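Local coordinates for DNA polymerase III subunit beta (PDB 5WCE) that forms a ring-shaped head-to-tail homodimer around DNA and tethers DNA polymerases and other proteins to it, conferring processivity, at the interface of chains A and B. Residues are numbered along the deposited sequence; one frame, centred on the assembly and turned at random. Chains: chain A/B, DNA polymerase III subunit beta.

The interface of chains A and B. Residues chain A 286, 312-316; chain B 104, 113-116.
A bend at chi3 (-57°) turns the guanidinium of B:Arg104 toward the chain A backbone, while A:Gln314, CG anti to its backbone N and extended beyond, runs alongside B:Asn115 in the same direction. OD1 of B:Asn115 stands 3.8 Å from CB of A:Gln314, the amide planes 56° apart. The NH1 of B:Arg104 donates to the carbonyl O of A:Ala312 at 2.9 Å; the acceptor lies at the guanidinium edge, nearly in its plane, and the donor almost in line with the C=O (167°). One guanidinium face rests on CB of B:Asn115, 3.5 Å from the plane, so this neighbour, itself bonded to chain A, supports the group from one side. An alanine in place of B:Arg104 would probably leave the A:Ala312 carbonyl without this donor and bare the CB of B:Asn115. Next to this bond, the strands pair antiparallel through backbone hydrogen bonds: A:Gln314 N and O with B:Asn115 O and N, and A:Val316 N and O with B:Arg113 O and N, A:Val316 N to B:Arg113 O being 2.9 Å. On the opposite sheet face, CB of A:Ala315 sits above the CD2/CE2 rim of the B:Phe114 ring, 3.4 Å from CD2. CG2 of A:Ile286 meets CD2 of B:Leu116 at 3.6 Å and CD2 of B:Phe114 at 3.7 Å, extending this apolar layer. Strand 314-320 of the C-terminal domain thus joins strand 112-116 of the partner's N-terminal domain, continuing a beta-sheet across one of two symmetry-related seams closing the clamp ring.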
loop_
_atom_site.group_PDB
_atom_site.type_symbol
_atom_site.label_atom_id
_atom_site.label_comp_id
_atom_site.label_asym_id
_atom_site.label_seq_id
_atom_site.Cartn_x
_atom_site.Cartn_y
_atom_site.Cartn_z
ATOM N N ILE A 286 -20.561 10.075 -3.357
ATOM C CA ILE A 286 -20.748 11.410 -2.708
ATOM C C ILE A 286 -20.391 11.353 -1.216
ATOM O O ILE A 286 -20.319 12.422 -0.621
ATOM C CB ILE A 286 -22.121 12.173 -2.833
ATOM C CG1 ILE A 286 -23.270 11.280 -2.616
ATOM C CG2 ILE A 286 -22.248 13.059 -4.091
ATOM C CD1 ILE A 286 -23.228 10.491 -1.368
ATOM N N ALA A 312 -24.957 17.633 3.216
ATOM C CA ALA A 312 -25.921 18.100 2.177
ATOM C C ALA A 312 -25.797 17.524 0.719
ATOM O O ALA A 312 -26.603 17.840 -0.138
ATOM C CB ALA A 312 -25.950 19.635 2.150
ATOM N N GLY A 313 -24.838 16.653 0.447
ATOM C CA GLY A 313 -24.666 16.136 -0.901
ATOM C C GLY A 313 -25.612 15.001 -1.218
ATOM O O GLY A 313 -25.825 14.149 -0.377
ATOM N N GLN A 314 -26.132 14.975 -2.439
ATOM C CA GLN A 314 -27.016 13.905 -2.936
ATOM C C GLN A 314 -26.491 13.292 -4.257
ATOM O O GLN A 314 -25.912 14.009 -5.084
ATOM C CB GLN A 314 -28.378 14.510 -3.234
ATOM C CG GLN A 314 -29.416 13.503 -3.641
ATOM C CD GLN A 314 -30.719 14.171 -4.096
ATOM O OE1 GLN A 314 -31.254 15.009 -3.385
ATOM N NE2 GLN A 314 -31.247 13.780 -5.275
ATOM N N ALA A 315 -26.731 11.988 -4.450
ATOM C CA ALA A 315 -26.478 11.303 -5.727
ATOM C C ALA A 315 -27.590 10.358 -6.067
ATOM O O ALA A 315 -27.956 9.501 -5.221
ATOM C CB ALA A 315 -25.186 10.535 -5.651
ATOM N N VAL A 316 -28.139 10.486 -7.277
ATOM C CA VAL A 316 -29.173 9.595 -7.793
ATOM C C VAL A 316 -28.788 8.960 -9.120
ATOM O O VAL A 316 -28.293 9.671 -10.024
ATOM C CB VAL A 316 -30.456 10.379 -7.997
ATOM C CG1 VAL A 316 -31.623 9.513 -8.426
ATOM C CG2 VAL A 316 -30.796 11.072 -6.705
ATOM N N ARG B 104 -27.060 23.977 -4.887
ATOM C CA ARG B 104 -26.000 23.034 -5.043
ATOM C C ARG B 104 -25.526 22.988 -6.496
ATOM O O ARG B 104 -26.299 23.208 -7.408
ATOM C CB ARG B 104 -26.439 21.662 -4.527
ATOM C CG ARG B 104 -26.533 21.609 -2.998
ATOM C CD ARG B 104 -27.139 20.322 -2.456
ATOM N NE ARG B 104 -28.457 20.118 -3.019
ATOM C CZ ARG B 104 -29.232 19.040 -2.794
ATOM N NH1 ARG B 104 -28.803 18.023 -2.070
ATOM N NH2 ARG B 104 -30.423 18.969 -3.390
ATOM N N ARG B 113 -27.075 11.821 -11.557
ATOM C CA ARG B 113 -27.176 13.214 -11.150
ATOM C C ARG B 113 -26.655 13.391 -9.742
ATOM O O ARG B 113 -27.097 12.673 -8.805
ATOM C CB ARG B 113 -28.629 13.639 -11.206
ATOM C CG ARG B 113 -28.890 15.118 -10.973
ATOM C CD ARG B 113 -30.387 15.311 -10.961
ATOM N NE ARG B 113 -30.788 16.699 -10.786
ATOM C CZ ARG B 113 -30.781 17.616 -11.741
ATOM N NH1 ARG B 113 -30.349 17.329 -12.978
ATOM N NH2 ARG B 113 -31.177 18.862 -11.444
ATOM N N PHE B 114 -25.695 14.298 -9.574
ATOM C CA PHE B 114 -25.167 14.638 -8.267
ATOM C C PHE B 114 -25.456 16.115 -7.955
ATOM O O PHE B 114 -25.447 16.971 -8.848
ATOM C CB PHE B 114 -23.692 14.394 -8.206
ATOM C CG PHE B 114 -23.283 13.013 -8.587
ATOM C CD1 PHE B 114 -23.219 12.632 -9.931
ATOM C CD2 PHE B 114 -22.949 12.081 -7.609
ATOM C CE1 PHE B 114 -22.867 11.336 -10.290
ATOM C CE2 PHE B 114 -22.602 10.780 -7.961
ATOM C CZ PHE B 114 -22.568 10.407 -9.308
ATOM N N ASN B 115 -25.756 16.391 -6.693
ATOM C CA ASN B 115 -25.881 17.755 -6.162
ATOM C C ASN B 115 -24.846 17.901 -5.056
ATOM O O ASN B 115 -24.847 17.109 -4.078
ATOM C CB ASN B 115 -27.277 17.997 -5.612
ATOM C CG ASN B 115 -28.390 17.503 -6.552
ATOM O OD1 ASN B 115 -28.697 16.306 -6.581
ATOM N ND2 ASN B 115 -28.910 18.361 -7.311
ATOM N N LEU B 116 -23.910 18.826 -5.232
ATOM C CA LEU B 116 -22.811 19.054 -4.275
ATOM C C LEU B 116 -22.930 20.447 -3.667
ATOM O O LEU B 116 -23.218 21.408 -4.377
ATOM C CB LEU B 116 -21.468 18.964 -4.959
ATOM C CG LEU B 116 -21.066 17.642 -5.575
ATOM C CD1 LEU B 116 -19.619 17.700 -6.011
ATOM C CD2 LEU B 116 -21.304 16.525 -4.576
#